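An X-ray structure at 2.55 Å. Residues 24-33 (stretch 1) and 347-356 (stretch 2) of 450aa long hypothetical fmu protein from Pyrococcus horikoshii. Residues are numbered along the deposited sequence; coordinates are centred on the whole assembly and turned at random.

Stretch 1 (24-33) LGEIIKPSQY
Stretch 2 (347-356) GKNPELRWRL

Two segments, largely loop and turn with a piece of helix in each, meet through polar side chains, burying 357 Å² in all; their backbones come nearest at Pro-30 and Asn-349, with CA atoms 7.2 Å apart. Stretch 2 begins as loop. The CA-to-CB bond of Lys-348 points sideways, and its side chain is all-trans; the backbone O of Lys-348 sits 3.3 Å from Gln-32 OE1, two acceptors without a hydrogen bond between them. Asn-349 (phi/psi -118/82, chi1 m, chi2 -69°) opens a type I turn closed by Leu-352 N to Asn-349 O at 3.2 Å. Its amide reaches across: Gln-32 NE2 (chi1 m, chi2 89°) donates to Asn-349 OD1 at 3.0 Å and 160°, while Pro-30, whose preceding peptide bond is cis, places CB 3.7 Å from Asn-349 OD1.

Pro-350 (-60/-32) suits the turn's second position. Glu-351 is buried, its CA-to-CB bond pointing toward stretch 1, and folds its chain (chi1 p, chi2 m, chi3 28°) so that OE2 accepts from Ser-31 OG (chi1 p) at 3.0 Å and from Lys-29 NZ, also at 3.0 Å, in a salt bridge. Lys-29 (m, m, t, t) additionally donates from NZ to Gly-25 O at 2.8 Å, tying the lysine to its own stretch.

The CA-to-CB bond of Arg-355, in the helix, points toward stretch 1 (chi1 m, chi2 -122°, chi3 m, chi4 173°). Lys-29 CE covers one guanidinium face, 3.9 Å from Arg-355 NH1, while Lys-29 NZ is 4.4 Å from Arg-355 NE, two like charges near each other, with Glu-351 OE2 bound to the ammonium in the salt bridge.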

ATOM      1  N   LEU A  24      -1.866 -14.386   7.869  1.00 34.55           N
ATOM      2  CA  LEU A  24      -0.541 -13.855   7.548  1.00 35.02           C
ATOM      3  C   LEU A  24      -0.579 -12.371   7.198  1.00 35.31           C
ATOM      4  O   LEU A  24       0.410 -11.662   7.390  1.00 35.41           O
ATOM      5  CB  LEU A  24       0.131 -14.653   6.429  1.00 34.95           C
ATOM      6  CG  LEU A  24       0.579 -16.092   6.712  1.00 35.27           C
ATOM      7  CD1 LEU A  24       1.166 -16.690   5.445  1.00 35.69           C
ATOM      8  CD2 LEU A  24       1.578 -16.184   7.857  1.00 34.81           C
ATOM      9  N   GLY A  25      -1.724 -11.911   6.698  1.00 35.73           N
ATOM     10  CA  GLY A  25      -1.925 -10.504   6.348  1.00 36.33           C
ATOM     11  C   GLY A  25      -1.838  -9.575   7.543  1.00 36.86           C
ATOM     12  O   GLY A  25      -1.666  -8.366   7.393  1.00 36.86           O
ATOM     13  N   GLU A  26      -1.954 -10.154   8.734  1.00 37.38           N
ATOM     14  CA  GLU A  26      -1.897  -9.407   9.974  1.00 37.90           C
ATOM     15  C   GLU A  26      -0.453  -9.104  10.360  1.00 38.24           C
ATOM     16  O   GLU A  26      -0.184  -8.095  11.010  1.00 38.48           O
ATOM     17  CB  GLU A  26      -2.586 -10.200  11.081  1.00 37.84           C
ATOM     18  CG  GLU A  26      -3.305  -9.355  12.103  1.00 38.34           C
ATOM     19  CD  GLU A  26      -4.220 -10.172  12.995  1.00 39.31           C
ATOM     20  OE1 GLU A  26      -3.772 -11.212  13.530  1.00 38.87           O
ATOM     21  OE2 GLU A  26      -5.390  -9.767  13.169  1.00 40.21           O
ATOM     22  N   ILE A  27       0.469  -9.973   9.947  1.00 38.62           N
ATOM     23  CA  ILE A  27       1.883  -9.846  10.325  1.00 39.00           C
ATOM     24  C   ILE A  27       2.828  -9.530   9.162  1.00 39.32           C
ATOM     25  O   ILE A  27       3.955  -9.083   9.383  1.00 39.59           O
ATOM     26  CB  ILE A  27       2.402 -11.090  11.105  1.00 39.01           C
ATOM     27  CG1 ILE A  27       2.200 -12.381  10.294  1.00 39.37           C
ATOM     28  CG2 ILE A  27       1.734 -11.173  12.480  1.00 39.04           C
ATOM     29  CD1 ILE A  27       2.856 -13.626  10.903  1.00 39.08           C
ATOM     30  N   ILE A  28       2.377  -9.758   7.932  1.00 39.57           N
ATOM     31  CA  ILE A  28       3.181  -9.429   6.756  1.00 39.78           C
ATOM     32  C   ILE A  28       2.547  -8.269   5.986  1.00 39.98           C
ATOM     33  O   ILE A  28       1.413  -8.369   5.510  1.00 40.02           O
ATOM     34  CB  ILE A  28       3.412 -10.661   5.839  1.00 39.81           C
ATOM     35  CG1 ILE A  28       4.180 -11.751   6.599  1.00 39.80           C
ATOM     36  CG2 ILE A  28       4.160 -10.256   4.564  1.00 39.59           C
ATOM     37  CD1 ILE A  28       4.190 -13.112   5.921  1.00 39.82           C
ATOM     38  N   LYS A  29       3.288  -7.169   5.886  1.00 40.20           N
ATOM     39  CA  LYS A  29       2.826  -5.972   5.191  1.00 40.52           C
ATOM     40  C   LYS A  29       3.791  -5.600   4.064  1.00 40.69           C
ATOM     41  O   LYS A  29       5.006  -5.695   4.242  1.00 40.83           O
ATOM     42  CB  LYS A  29       2.668  -4.796   6.169  1.00 40.57           C
ATOM     43  CG  LYS A  29       1.611  -4.988   7.263  1.00 40.97           C
ATOM     44  CD  LYS A  29       0.197  -5.162   6.697  1.00 41.27           C
ATOM     45  CE  LYS A  29      -0.834  -5.189   7.817  1.00 41.75           C
ATOM     46  NZ  LYS A  29      -2.183  -5.635   7.359  1.00 41.81           N
ATOM     47  N   PRO A  30       3.259  -5.188   2.893  1.00 40.84           N
ATOM     48  CA  PRO A  30       1.832  -5.124   2.563  1.00 40.85           C
ATOM     49  C   PRO A  30       1.226  -6.516   2.403  1.00 40.97           C
ATOM     50  O   PRO A  30       1.936  -7.462   2.050  1.00 40.96           O
ATOM     51  CB  PRO A  30       1.813  -4.361   1.239  1.00 40.88           C
ATOM     52  CG  PRO A  30       3.147  -4.614   0.633  1.00 40.91           C
ATOM     53  CD  PRO A  30       4.104  -4.723   1.777  1.00 40.76           C
ATOM     54  N   SER A  31      -0.075  -6.626   2.664  1.00 41.16           N
ATOM     55  CA  SER A  31      -0.772  -7.917   2.748  1.00 41.39           C
ATOM     56  C   SER A  31      -0.768  -8.760   1.460  1.00 41.43           C
ATOM     57  O   SER A  31      -1.065  -9.955   1.499  1.00 41.39           O
ATOM     58  CB  SER A  31      -2.205  -7.718   3.251  1.00 41.40           C
ATOM     59  OG  SER A  31      -2.943  -6.880   2.375  1.00 41.98           O
ATOM     60  N   GLN A  32      -0.438  -8.131   0.334  1.00 41.49           N
ATOM     61  CA  GLN A  32      -0.291  -8.830  -0.946  1.00 41.65           C
ATOM     62  C   GLN A  32       0.741  -9.956  -0.866  1.00 41.48           C
ATOM     63  O   GLN A  32       0.524 -11.039  -1.411  1.00 41.41           O
ATOM     64  CB  GLN A  32       0.097  -7.849  -2.060  1.00 41.73           C
ATOM     65  CG  GLN A  32      -1.056  -7.014  -2.611  1.00 42.65           C
ATOM     66  CD  GLN A  32      -1.300  -5.700  -1.859  1.00 44.25           C
ATOM     67  OE1 GLN A  32      -2.174  -4.916  -2.241  1.00 44.69           O
ATOM     68  NE2 GLN A  32      -0.531  -5.455  -0.798  1.00 44.21           N
ATOM     69  N   TYR A  33       1.856  -9.686  -0.185  1.00 41.44           N
ATOM     70  CA  TYR A  33       2.910 -10.680   0.046  1.00 41.41           C
ATOM     71  C   TYR A  33       2.380 -11.883   0.828  1.00 41.26           C
ATOM     72  O   TYR A  33       2.793 -13.020   0.591  1.00 41.11           O
ATOM     73  CB  TYR A  33       4.088 -10.056   0.804  1.00 41.58           C
ATOM     74  CG  TYR A  33       5.004  -9.187  -0.033  1.00 41.74           C
ATOM     75  CD1 TYR A  33       6.216  -9.682  -0.514  1.00 42.01           C
ATOM     76  CD2 TYR A  33       4.670  -7.864  -0.327  1.00 42.03           C
ATOM     77  CE1 TYR A  33       7.070  -8.886  -1.280  1.00 42.12           C
ATOM     78  CE2 TYR A  33       5.514  -7.058  -1.092  1.00 42.10           C
ATOM     79  CZ  TYR A  33       6.711  -7.575  -1.565  1.00 42.11           C
ATOM     80  OH  TYR A  33       7.549  -6.783  -2.320  1.00 41.98           O
ATOM     81  N   GLY A 347      -7.321   2.246  -0.841  1.00 34.14           N
ATOM     82  CA  GLY A 347      -7.922   1.508  -1.950  1.00 34.28           C
ATOM     83  C   GLY A 347      -7.085   0.296  -2.307  1.00 34.53           C
ATOM     84  O   GLY A 347      -7.616  -0.754  -2.666  1.00 34.72           O
ATOM     85  N   LYS A 348      -5.768   0.449  -2.187  1.00 34.76           N
ATOM     86  CA  LYS A 348      -4.801  -0.598  -2.504  1.00 35.12           C
ATOM     87  C   LYS A 348      -4.609  -1.573  -1.336  1.00 34.81           C
ATOM     88  O   LYS A 348      -4.572  -2.790  -1.539  1.00 34.91           O
ATOM     89  CB  LYS A 348      -3.468   0.046  -2.903  1.00 35.24           C
ATOM     90  CG  LYS A 348      -2.386  -0.925  -3.351  1.00 36.20           C
ATOM     91  CD  LYS A 348      -1.029  -0.229  -3.428  1.00 36.19           C
ATOM     92  CE  LYS A 348       0.055  -1.183  -3.917  1.00 37.58           C
ATOM     93  NZ  LYS A 348       1.276  -0.439  -4.333  1.00 38.42           N
ATOM     94  N   ASN A 349      -4.470  -1.036  -0.124  1.00 34.55           N
ATOM     95  CA  ASN A 349      -4.400  -1.851   1.092  1.00 34.29           C
ATOM     96  C   ASN A 349      -5.575  -1.502   1.997  1.00 34.12           C
ATOM     97  O   ASN A 349      -5.426  -0.726   2.944  1.00 34.09           O
ATOM     98  CB  ASN A 349      -3.083  -1.634   1.840  1.00 34.34           C
ATOM     99  CG  ASN A 349      -1.870  -1.856   0.969  1.00 34.48           C
ATOM    100  OD1 ASN A 349      -1.567  -2.983   0.573  1.00 34.78           O
ATOM    101  ND2 ASN A 349      -1.149  -0.778   0.684  1.00 34.72           N
ATOM    102  N   PRO A 350      -6.750  -2.086   1.716  1.00 33.92           N
ATOM    103  CA  PRO A 350      -7.995  -1.626   2.327  1.00 33.82           C
ATOM    104  C   PRO A 350      -8.024  -1.702   3.856  1.00 33.76           C
ATOM    105  O   PRO A 350      -8.663  -0.862   4.492  1.00 33.66           O
ATOM    106  CB  PRO A 350      -9.046  -2.552   1.711  1.00 33.79           C
ATOM    107  CG  PRO A 350      -8.421  -3.055   0.456  1.00 33.81           C
ATOM    108  CD  PRO A 350      -6.984  -3.217   0.803  1.00 33.71           C
ATOM    109  N   GLU A 351      -7.332  -2.679   4.435  1.00 33.70           N
ATOM    110  CA  GLU A 351      -7.362  -2.883   5.889  1.00 33.75           C
ATOM    111  C   GLU A 351      -6.753  -1.733   6.700  1.00 33.79           C
ATOM    112  O   GLU A 351      -7.060  -1.583   7.884  1.00 33.79           O
ATOM    113  CB  GLU A 351      -6.725  -4.226   6.281  1.00 33.69           C
ATOM    114  CG  GLU A 351      -5.202  -4.287   6.203  1.00 33.73           C
ATOM    115  CD  GLU A 351      -4.668  -4.666   4.831  1.00 34.02           C
ATOM    116  OE1 GLU A 351      -5.338  -4.396   3.807  1.00 34.40           O
ATOM    117  OE2 GLU A 351      -3.559  -5.236   4.779  1.00 34.23           O
ATOM    118  N   LEU A 352      -5.919  -0.917   6.052  1.00 33.80           N
ATOM    119  CA  LEU A 352      -5.269   0.218   6.710  1.00 33.97           C
ATOM    120  C   LEU A 352      -6.254   1.219   7.307  1.00 33.98           C
ATOM    121  O   LEU A 352      -5.970   1.827   8.346  1.00 33.93           O
ATOM    122  CB  LEU A 352      -4.287   0.926   5.768  1.00 33.98           C
ATOM    123  CG  LEU A 352      -2.969   0.199   5.466  1.00 34.58           C
ATOM    124  CD1 LEU A 352      -2.065   1.061   4.605  1.00 35.25           C
ATOM    125  CD2 LEU A 352      -2.240  -0.218   6.740  1.00 35.27           C
ATOM    126  N   ARG A 353      -7.412   1.370   6.665  1.00 33.94           N
ATOM    127  CA  ARG A 353      -8.458   2.262   7.159  1.00 34.15           C
ATOM    128  C   ARG A 353      -8.909   1.897   8.578  1.00 34.83           C
ATOM    129  O   ARG A 353      -9.381   2.754   9.322  1.00 34.95           O
ATOM    130  CB  ARG A 353      -9.654   2.291   6.198  1.00 34.09           C
ATOM    131  CG  ARG A 353     -10.525   1.035   6.224  1.00 33.85           C
ATOM    132  CD  ARG A 353     -11.560   1.022   5.119  1.00 33.40           C
ATOM    133  NE  ARG A 353     -10.963   0.889   3.792  1.00 31.89           N
ATOM    134  CZ  ARG A 353     -11.636   0.997   2.648  1.00 31.41           C
ATOM    135  NH1 ARG A 353     -10.999   0.864   1.491  1.00 30.03           N
ATOM    136  NH2 ARG A 353     -12.944   1.238   2.655  1.00 30.58           N
ATOM    137  N   TRP A 354      -8.748   0.628   8.947  1.00 35.52           N
ATOM    138  CA  TRP A 354      -9.149   0.144  10.266  1.00 36.34           C
ATOM    139  C   TRP A 354      -8.002   0.134  11.281  1.00 37.32           C
ATOM    140  O   TRP A 354      -8.237   0.231  12.485  1.00 37.28           O
ATOM    141  CB  TRP A 354      -9.788  -1.245  10.155  1.00 35.82           C
ATOM    142  CG  TRP A 354     -10.991  -1.251   9.268  1.00 35.57           C
ATOM    143  CD1 TRP A 354     -11.080  -1.774   8.008  1.00 35.04           C
ATOM    144  CD2 TRP A 354     -12.272  -0.677   9.554  1.00 34.97           C
ATOM    145  NE1 TRP A 354     -12.337  -1.573   7.499  1.00 34.51           N
ATOM    146  CE2 TRP A 354     -13.091  -0.901   8.424  1.00 34.67           C
ATOM    147  CE3 TRP A 354     -12.810  -0.001  10.657  1.00 34.69           C
ATOM    148  CZ2 TRP A 354     -14.420  -0.477   8.366  1.00 34.80           C
ATOM    149  CZ3 TRP A 354     -14.133   0.423  10.598  1.00 35.09           C
ATOM    150  CH2 TRP A 354     -14.922   0.183   9.458  1.00 35.13           C
ATOM    151  N   ARG A 355      -6.771   0.026  10.790  1.00 38.72           N
ATOM    152  CA  ARG A 355      -5.592  -0.043  11.659  1.00 40.12           C
ATOM    153  C   ARG A 355      -5.036   1.336  12.013  1.00 40.71           C
ATOM    154  O   ARG A 355      -4.281   1.474  12.976  1.00 40.87           O
ATOM    155  CB  ARG A 355      -4.492  -0.918  11.036  1.00 40.33           C
ATOM    156  CG  ARG A 355      -4.984  -2.261  10.475  1.00 41.58           C
ATOM    157  CD  ARG A 355      -4.272  -3.455  11.115  1.00 43.48           C
ATOM    158  NE  ARG A 355      -2.810  -3.371  11.041  1.00 44.10           N
ATOM    159  CZ  ARG A 355      -1.974  -4.219  11.640  1.00 44.27           C
ATOM    160  NH1 ARG A 355      -0.664  -4.054  11.511  1.00 44.74           N
ATOM    161  NH2 ARG A 355      -2.436  -5.233  12.366  1.00 43.41           N
ATOM    162  N   LEU A 356      -5.420   2.350  11.239  1.00 41.56           N
ATOM    163  CA  LEU A 356      -4.966   3.724  11.455  1.00 42.36           C
ATOM    164  C   LEU A 356      -5.537   4.383  12.705  1.00 42.88           C
ATOM    165  O   LEU A 356      -6.713   4.211  13.030  1.00 42.89           O
ATOM    166  CB  LEU A 356      -5.270   4.603  10.240  1.00 42.41           C
ATOM    167  CG  LEU A 356      -4.133   4.813   9.243  1.00 43.15           C
ATOM    168  CD1 LEU A 356      -4.596   5.706   8.103  1.00 43.56           C
ATOM    169  CD2 LEU A 356      -2.907   5.408   9.939  1.00 44.05           C
TER